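Local coordinates for protein O-phospho-L-seryl-tRNA:Cys-tRNA synthase (Methanocaldococcus jannaschii DSM 2661, PDB 5X6B) that probably converts O-phosphoseryl-tRNA(Cys) to cysteinyl-tRNA(Cys) in a pyridoxal-phosphate-dependent reaction, at residues 168-171 with 172-175. Sequence-based numbering, arbitrary orientation.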
ATOM      1  N   GLU B 168      14.121 -30.551 -21.863  1.00 74.81           N
ATOM      2  CA  GLU B 168      15.255 -31.161 -21.185  1.00 64.49           C
ATOM      3  C   GLU B 168      15.111 -30.896 -19.701  1.00 67.99           C
ATOM      4  O   GLU B 168      14.802 -29.776 -19.306  1.00 64.54           O
ATOM      5  CB  GLU B 168      16.586 -30.599 -21.673  1.00 57.88           C
ATOM      6  CG  GLU B 168      17.766 -31.059 -20.824  1.00 69.80           C
ATOM      7  CD  GLU B 168      19.067 -30.390 -21.208  1.00 67.45           C
ATOM      8  OE1 GLU B 168      19.027 -29.405 -21.974  1.00 75.01           O
ATOM      9  OE2 GLU B 168      20.131 -30.852 -20.747  1.00 68.93           O
ATOM     10  N   GLU B 169      15.322 -31.914 -18.876  1.00 70.25           N
ATOM     11  CA  GLU B 169      15.265 -31.707 -17.438  1.00 69.86           C
ATOM     12  C   GLU B 169      16.626 -31.208 -16.956  1.00 73.36           C
ATOM     13  O   GLU B 169      17.024 -30.094 -17.298  1.00 75.47           O
ATOM     14  CB  GLU B 169      14.835 -32.983 -16.719  1.00 68.52           C
ATOM     15  CG  GLU B 169      13.524 -33.555 -17.258  1.00 82.34           C
ATOM     16  CD  GLU B 169      12.688 -34.246 -16.194  1.00103.66           C
ATOM     17  OE1 GLU B 169      12.954 -34.023 -14.994  1.00110.84           O
ATOM     18  OE2 GLU B 169      11.774 -35.023 -16.556  1.00 79.80           O
ATOM     19  N   TYR B 170      17.346 -32.013 -16.181  1.00 71.99           N
ATOM     20  CA  TYR B 170      18.639 -31.571 -15.653  1.00 66.85           C
ATOM     21  C   TYR B 170      19.625 -31.241 -16.776  1.00 69.70           C
ATOM     22  O   TYR B 170      19.726 -31.982 -17.756  1.00 72.09           O
ATOM     23  CB  TYR B 170      19.240 -32.631 -14.727  1.00 70.28           C
ATOM     24  CG  TYR B 170      20.485 -32.161 -14.010  1.00 70.27           C
ATOM     25  CD1 TYR B 170      20.397 -31.447 -12.823  1.00 83.44           C
ATOM     26  CD2 TYR B 170      21.748 -32.414 -14.529  1.00 78.07           C
ATOM     27  CE1 TYR B 170      21.531 -31.005 -12.167  1.00 75.78           C
ATOM     28  CE2 TYR B 170      22.890 -31.978 -13.879  1.00 78.61           C
ATOM     29  CZ  TYR B 170      22.774 -31.274 -12.698  1.00 83.23           C
ATOM     30  OH  TYR B 170      23.906 -30.838 -12.048  1.00 73.66           O
ATOM     31  N   PRO B 171      20.353 -30.118 -16.641  1.00 74.62           N
ATOM     32  CA  PRO B 171      20.240 -29.159 -15.538  1.00 68.89           C
ATOM     33  C   PRO B 171      19.460 -27.898 -15.901  1.00 60.37           C
ATOM     34  O   PRO B 171      19.185 -27.078 -15.027  1.00 68.63           O
ATOM     35  CB  PRO B 171      21.699 -28.817 -15.251  1.00 64.67           C
ATOM     36  CG  PRO B 171      22.323 -28.835 -16.624  1.00 60.82           C
ATOM     37  CD  PRO B 171      21.556 -29.857 -17.451  1.00 61.41           C
ATOM     38  N   THR B 172      19.113 -27.742 -17.174  1.00 57.10           N
ATOM     39  CA  THR B 172      18.418 -26.544 -17.628  1.00 54.03           C
ATOM     40  C   THR B 172      16.936 -26.517 -17.243  1.00 61.65           C
ATOM     41  O   THR B 172      16.377 -25.447 -16.998  1.00 58.26           O
ATOM     42  CB  THR B 172      18.537 -26.379 -19.152  1.00 55.69           C
ATOM     43  OG1 THR B 172      18.156 -27.600 -19.799  1.00 60.92           O
ATOM     44  CG2 THR B 172      19.969 -26.023 -19.532  1.00 37.46           C
ATOM     45  N   TYR B 173      16.308 -27.688 -17.189  1.00 62.79           N
ATOM     46  CA  TYR B 173      14.879 -27.800 -16.896  1.00 51.08           C
ATOM     47  C   TYR B 173      14.042 -26.881 -17.786  1.00 58.45           C
ATOM     48  O   TYR B 173      13.162 -26.165 -17.308  1.00 53.78           O
ATOM     49  CB  TYR B 173      14.618 -27.512 -15.418  1.00 53.30           C
ATOM     50  CG  TYR B 173      15.198 -28.575 -14.515  1.00 62.10           C
ATOM     51  CD1 TYR B 173      14.502 -29.749 -14.265  1.00 66.47           C
ATOM     52  CD2 TYR B 173      16.449 -28.418 -13.933  1.00 61.01           C
ATOM     53  CE1 TYR B 173      15.024 -30.733 -13.451  1.00 76.76           C
ATOM     54  CE2 TYR B 173      16.982 -29.402 -13.113  1.00 72.32           C
ATOM     55  CZ  TYR B 173      16.261 -30.559 -12.879  1.00 64.48           C
ATOM     56  OH  TYR B 173      16.773 -31.545 -12.068  1.00 77.22           O
ATOM     57  N   LYS B 174      14.334 -26.914 -19.084  1.00 55.45           N
ATOM     58  CA  LYS B 174      13.625 -26.103 -20.067  1.00 58.02           C
ATOM     59  C   LYS B 174      12.337 -26.771 -20.548  1.00 66.98           C
ATOM     60  O   LYS B 174      12.324 -27.954 -20.872  1.00 70.78           O
ATOM     61  CB  LYS B 174      14.528 -25.808 -21.268  1.00 55.53           C
ATOM     62  CG  LYS B 174      13.828 -25.028 -22.367  1.00 50.28           C
ATOM     63  CD  LYS B 174      14.725 -24.788 -23.566  1.00 45.15           C
ATOM     64  CE  LYS B 174      13.992 -23.940 -24.596  1.00 43.25           C
ATOM     65  NZ  LYS B 174      14.840 -23.616 -25.767  1.00 58.08           N
ATOM     66  N   ILE B 175      11.261 -25.993 -20.604  1.00 70.86           N
ATOM     67  CA  ILE B 175       9.958 -26.485 -21.036  1.00 62.16           C
ATOM     68  C   ILE B 175       9.876 -26.693 -22.549  1.00 74.77           C
ATOM     69  O   ILE B 175      10.301 -25.838 -23.329  1.00 67.20           O
ATOM     70  CB  ILE B 175       8.832 -25.513 -20.606  1.00 61.60           C
ATOM     71  CG1 ILE B 175       8.765 -25.417 -19.082  1.00 58.10           C
ATOM     72  CG2 ILE B 175       7.488 -25.940 -21.173  1.00 70.24           C
ATOM     73  CD1 ILE B 175       8.567 -26.748 -18.396  1.00 69.57           C
TER
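Glu168 and Lys174 face each other as an antiparallel hydrogen-bonded pair, CA to CA 5.4 Å, and close a tight reversal of the chain; the bond from Glu168 N to Lys174 O is weak at 3.3 Å. Within the loop a cis peptide joins Tyr170 to Pro171, and Glu169 O accepts from Tyr173 N, which lies 33° out of the carbonyl plane. Tyr173, in a left-handed backbone conformation, brings the chain back into strand 174-175.

Its ring slides beneath the turn: with CG anti to the carbonyl carbon (chi1 -67°), one face receives Tyr170 CA in a CH-pi contact, 4.0 Å from the ring centroid, and the Glu169 carbonyl carbon 3.7 Å above the plane. The ring also stacks with Tyr206. Tyr173 OH meets the edge of the Tyr170 ring at CD1, 3.7 Å away, while Pro171 CB covers a face of that ring. Elsewhere, Glu168 extends its carboxylate across Thr172, whose OG1 donates a weak bond to OE1 at 3.0 Å. Replacing Tyr173 by alanine would probably leave a gap under the Glu169-Tyr170 backbone and take away the ring that Tyr206 stacks on.

Tyr170 OH bonds to Glu352, and Pro171 pairs through its backbone with Gly340, so the loop, which follows the edge strand 160-166 of the large seven-stranded sheet, is tied to the part of the chain that carries the small three-stranded sheet. The cis proline and the torsions of Tyr170 and Pro171 identify a type VIa turn, here an exposed connection in a fold-type I pyridoxal-phosphate enzyme.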